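Local coordinates for putative Lipoprotein (Shewanella oneidensis, PDB 3U24), which is of unknown function but binds zinc and, as a DUF885 member of the peptidase MA clan, may be related to zinc-dependent peptidases, at residues V323-I327 and L348-E352; A361-A365 and T375-V379. All blocks are in the same frame, centred on the assembly; numbering follows the deposited sequence.

Contact 1 (V323-I327 and L348-E352); sequences VRKQI and LVVRE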
# COMPACT_ATOMS: atom_id res chain seq x y z
N VAL A 323 -22.96 -5.15 5.56
CA VAL A 323 -22.05 -4.03 5.61
C VAL A 323 -22.78 -2.71 5.75
O VAL A 323 -22.38 -1.90 6.60
CB VAL A 323 -21.08 -3.98 4.41
CG1 VAL A 323 -20.15 -2.79 4.56
CG2 VAL A 323 -20.23 -5.26 4.33
N ARG A 324 -23.83 -2.49 4.96
CA ARG A 324 -24.60 -1.24 5.06
C ARG A 324 -25.24 -1.08 6.43
O ARG A 324 -25.35 0.02 6.96
CB ARG A 324 -25.75 -1.19 4.06
CG ARG A 324 -25.38 -1.03 2.61
CD ARG A 324 -26.55 -0.48 1.76
NE ARG A 324 -26.01 -0.22 0.44
CZ ARG A 324 -26.05 -1.06 -0.59
NH1 ARG A 324 -26.70 -2.22 -0.51
NH2 ARG A 324 -25.46 -0.73 -1.72
N LYS A 325 -25.72 -2.17 6.99
CA LYS A 325 -26.32 -2.15 8.32
C LYS A 325 -25.27 -1.79 9.41
O LYS A 325 -25.56 -1.02 10.36
CB LYS A 325 -26.98 -3.51 8.57
CG LYS A 325 -27.65 -3.73 9.92
CD LYS A 325 -28.24 -5.14 10.00
CE LYS A 325 -28.83 -5.43 11.39
NZ LYS A 325 -27.77 -5.45 12.45
N GLN A 326 -24.05 -2.29 9.24
CA GLN A 326 -23.01 -2.14 10.28
C GLN A 326 -22.46 -0.72 10.39
O GLN A 326 -22.19 -0.24 11.49
CB GLN A 326 -21.84 -3.11 10.08
CG GLN A 326 -22.18 -4.49 10.58
CD GLN A 326 -21.01 -5.45 10.53
OE1 GLN A 326 -19.85 -5.04 10.41
NE2 GLN A 326 -21.32 -6.74 10.62
N ILE A 327 -22.34 -0.03 9.26
CA ILE A 327 -21.71 1.26 9.30
C ILE A 327 -22.45 2.23 10.25
O ILE A 327 -21.79 2.85 11.11
CB ILE A 327 -21.44 1.80 7.88
CG1 ILE A 327 -20.34 0.94 7.26
CG2 ILE A 327 -20.95 3.25 7.94
CD1 ILE A 327 -20.15 1.17 5.79
N LEU A 348 -21.34 7.84 4.33
CA LEU A 348 -20.52 7.00 3.47
C LEU A 348 -21.39 6.11 2.62
O LEU A 348 -22.24 5.38 3.14
CB LEU A 348 -19.58 6.14 4.32
CG LEU A 348 -18.59 5.19 3.63
CD1 LEU A 348 -17.80 5.84 2.50
CD2 LEU A 348 -17.68 4.60 4.69
N VAL A 349 -21.15 6.13 1.32
CA VAL A 349 -21.96 5.35 0.40
C VAL A 349 -21.34 3.99 0.13
O VAL A 349 -20.27 3.90 -0.46
CB VAL A 349 -22.09 6.06 -0.97
CG1 VAL A 349 -22.89 5.16 -1.94
CG2 VAL A 349 -22.71 7.45 -0.81
N VAL A 350 -22.03 2.92 0.53
CA VAL A 350 -21.50 1.60 0.25
C VAL A 350 -21.94 1.28 -1.14
O VAL A 350 -23.09 1.48 -1.47
CB VAL A 350 -22.02 0.52 1.19
CG1 VAL A 350 -21.34 -0.80 0.86
CG2 VAL A 350 -21.77 0.90 2.63
N ARG A 351 -21.02 0.79 -1.95
CA ARG A 351 -21.33 0.38 -3.30
C ARG A 351 -20.66 -0.95 -3.58
O ARG A 351 -19.59 -1.26 -3.07
CB ARG A 351 -20.89 1.42 -4.35
CG ARG A 351 -19.73 1.00 -5.26
CD ARG A 351 -19.29 2.12 -6.20
NE ARG A 351 -17.84 2.12 -6.39
CZ ARG A 351 -17.16 3.08 -7.03
NH1 ARG A 351 -15.83 2.99 -7.12
NH2 ARG A 351 -17.79 4.12 -7.58
N GLU A 352 -21.33 -1.70 -4.44
CA GLU A 352 -20.88 -2.99 -4.86
C GLU A 352 -19.70 -2.77 -5.85
O GLU A 352 -19.86 -2.09 -6.87
CB GLU A 352 -22.08 -3.86 -5.40
CG GLU A 352 -23.46 -3.18 -5.69
CD GLU A 352 -24.42 -2.89 -4.49
OE1 GLU A 352 -24.49 -1.70 -4.09
OE2 GLU A 352 -25.18 -3.78 -3.97
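The guanidinium of R324 and the carboxylate of E352 lie nearly coplanar, their planes 25° apart, and meet at their edges. NH2 of R324 reaches OE1 of E352 at 2.7 Å on the syn side of the carboxylate, a salt bridge whose hydrogen bond is bent to 139° at the hydrogen. The same NH2 gives a longer bond, 3.3 Å, to O of V350, which also lies at the guanidinium edge, tilted from its plane, and is approached from above the carbonyl plane and not on a lone pair. An extended chain from CG to NE carries the charge over V350, and CG of R324 packs 4.0 Å from CB of V350. Here helix 319-337 covers strand 349-352, an outermost strand of a small three-stranded mixed sheet, with the two running almost antiparallel and their axes 9.3 Å apart. Farther along the helix, toward I327, the contact turns apolar: CD1 of I327 meets CG2 of V350 at 3.6 Å. V350 holds CG1 anti to its backbone N (chi1 -176°), which leaves CG2 for I327 and turns CG1 to CG1 of V323, 4.4 Å away. CD1 of I327 also lies 4.4 Å from CD2 of L348. V323 and I327 also touch Y377 on the neighbouring strand.

Contact 2 (A361-A365 and T375-V379); sequences ASISA and TYYNV
A beta hairpin pairs strand 362-364 with strand 376-379, side by side in the sheet that lies next to a zinc site. Four backbone hydrogen bonds join them: S362 and N378 form one hydrogen-bonded antiparallel pair, S364 and Y376 the other, with 2.8 Å from N378 N to S362 O. Between them sits the non-hydrogen-bonded pair I363 and Y377, where CA of I363 makes a CH...O contact of 3.3 Å with O of Y376. The side chains of this pair share one face of the sheet and cross at about a right angle, CD1 of I363 lying 3.8 Å from CD1 of Y377. CG of Y377 stands anti to the backbone N (chi1 -169°), and the ring leans toward A361, until CE1 is 3.9 Å from its CB. One face of that ring carries CG2 of V379, centred over it, while O of S362 lies in plane at its edge; its OH is hydrogen-bonded to OD1 of N406. At the far end CG2 of T375 packs 3.8 Å from CG2 of I363. The other face of the sheet is polar: OG of S364 lies 3.0 Å from ND2 of N378 and near the plane of the Y376 ring, at its edge. OD1 of N378 takes a hydrogen bond from NE of R351. I363 lies near H414, a zinc ligand here, and Y377 near E409, seen to bind zinc at this site though not in this model, so the largely apolar face carrying I363 and Y377 borders the metal site, with polar groups on the reverse.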
# COMPACT_ATOMS: atom_id res chain seq x y z
N ALA A 361 -12.85 -5.35 0.19
CA ALA A 361 -13.54 -4.15 0.68
C ALA A 361 -12.55 -3.02 0.96
O ALA A 361 -11.63 -3.18 1.76
CB ALA A 361 -14.36 -4.47 1.91
N SER A 362 -12.72 -1.88 0.27
CA SER A 362 -11.85 -0.70 0.49
C SER A 362 -12.49 0.64 0.07
O SER A 362 -13.45 0.68 -0.67
CB SER A 362 -10.51 -0.87 -0.23
OG SER A 362 -10.66 -0.73 -1.63
N ILE A 363 -11.92 1.72 0.58
CA ILE A 363 -12.39 3.06 0.28
C ILE A 363 -11.75 3.52 -1.01
O ILE A 363 -10.55 3.39 -1.17
CB ILE A 363 -11.94 4.02 1.37
CG1 ILE A 363 -12.53 3.62 2.72
CG2 ILE A 363 -12.40 5.41 1.04
CD1 ILE A 363 -14.03 3.53 2.77
N SER A 364 -12.52 4.05 -1.95
CA SER A 364 -11.90 4.68 -3.11
C SER A 364 -12.31 6.13 -3.12
O SER A 364 -13.47 6.51 -2.88
CB SER A 364 -12.21 4.00 -4.44
OG SER A 364 -13.57 4.12 -4.78
N ALA A 365 -11.31 6.95 -3.36
CA ALA A 365 -11.44 8.36 -3.14
C ALA A 365 -10.66 9.03 -4.27
O ALA A 365 -9.76 8.42 -4.84
CB ALA A 365 -10.88 8.72 -1.78
N THR A 375 -16.38 9.79 -3.14
CA THR A 375 -15.75 8.79 -2.27
C THR A 375 -16.72 7.68 -1.95
O THR A 375 -17.79 7.96 -1.44
CB THR A 375 -15.25 9.39 -0.92
OG1 THR A 375 -14.39 10.51 -1.18
CG2 THR A 375 -14.49 8.34 -0.09
N TYR A 376 -16.33 6.43 -2.21
CA TYR A 376 -17.15 5.25 -1.88
C TYR A 376 -16.45 4.17 -1.01
O TYR A 376 -15.23 4.07 -0.98
CB TYR A 376 -17.58 4.52 -3.16
CG TYR A 376 -18.17 5.40 -4.21
CD1 TYR A 376 -19.55 5.64 -4.26
CD2 TYR A 376 -17.37 5.99 -5.19
CE1 TYR A 376 -20.10 6.45 -5.24
CE2 TYR A 376 -17.92 6.81 -6.18
CZ TYR A 376 -19.28 7.03 -6.20
OH TYR A 376 -19.82 7.85 -7.16
N TYR A 377 -17.26 3.32 -0.37
CA TYR A 377 -16.80 2.07 0.22
C TYR A 377 -17.13 0.94 -0.75
O TYR A 377 -18.29 0.50 -0.84
CB TYR A 377 -17.47 1.86 1.58
CG TYR A 377 -16.95 0.75 2.47
CD1 TYR A 377 -15.73 0.12 2.25
CD2 TYR A 377 -17.66 0.38 3.60
CE1 TYR A 377 -15.27 -0.87 3.09
CE2 TYR A 377 -17.21 -0.59 4.47
CZ TYR A 377 -16.01 -1.22 4.22
OH TYR A 377 -15.59 -2.21 5.06
N ASN A 378 -16.12 0.49 -1.48
CA ASN A 378 -16.21 -0.63 -2.41
C ASN A 378 -16.23 -1.96 -1.67
O ASN A 378 -15.25 -2.35 -1.05
CB ASN A 378 -15.02 -0.63 -3.37
CG ASN A 378 -14.98 0.60 -4.25
OD1 ASN A 378 -16.00 1.02 -4.79
ND2 ASN A 378 -13.79 1.19 -4.40
N VAL A 379 -17.36 -2.65 -1.72
CA VAL A 379 -17.52 -3.94 -1.06
C VAL A 379 -17.91 -4.90 -2.17
O VAL A 379 -18.95 -4.68 -2.81
CB VAL A 379 -18.64 -3.86 -0.03
CG1 VAL A 379 -19.02 -5.25 0.45
CG2 VAL A 379 -18.22 -2.99 1.15

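How the contacts relate
Strand 376-379 is the middle strand of the sheet and joins the two contacts: it pairs antiparallel with 362-364 in contact 2 and runs parallel to 349-352, the strand that helix 319-337 covers in contact 1. Their centres are 9 Å apart. R351, pointing away from the helix in contact 1, reaches contact 2 and makes a cation-pi contact with Y376; I327 reaches it from the helix side. Both contacts are partly buried, but contact 1 lies farther out, about 23 Å from the chain centre against 15 Å, and sets an exposed ion pair beside aliphatic side-chain packing. Contact 2 relies on backbone hydrogen bonding between strands and buries more surface, 453 against 290 Å².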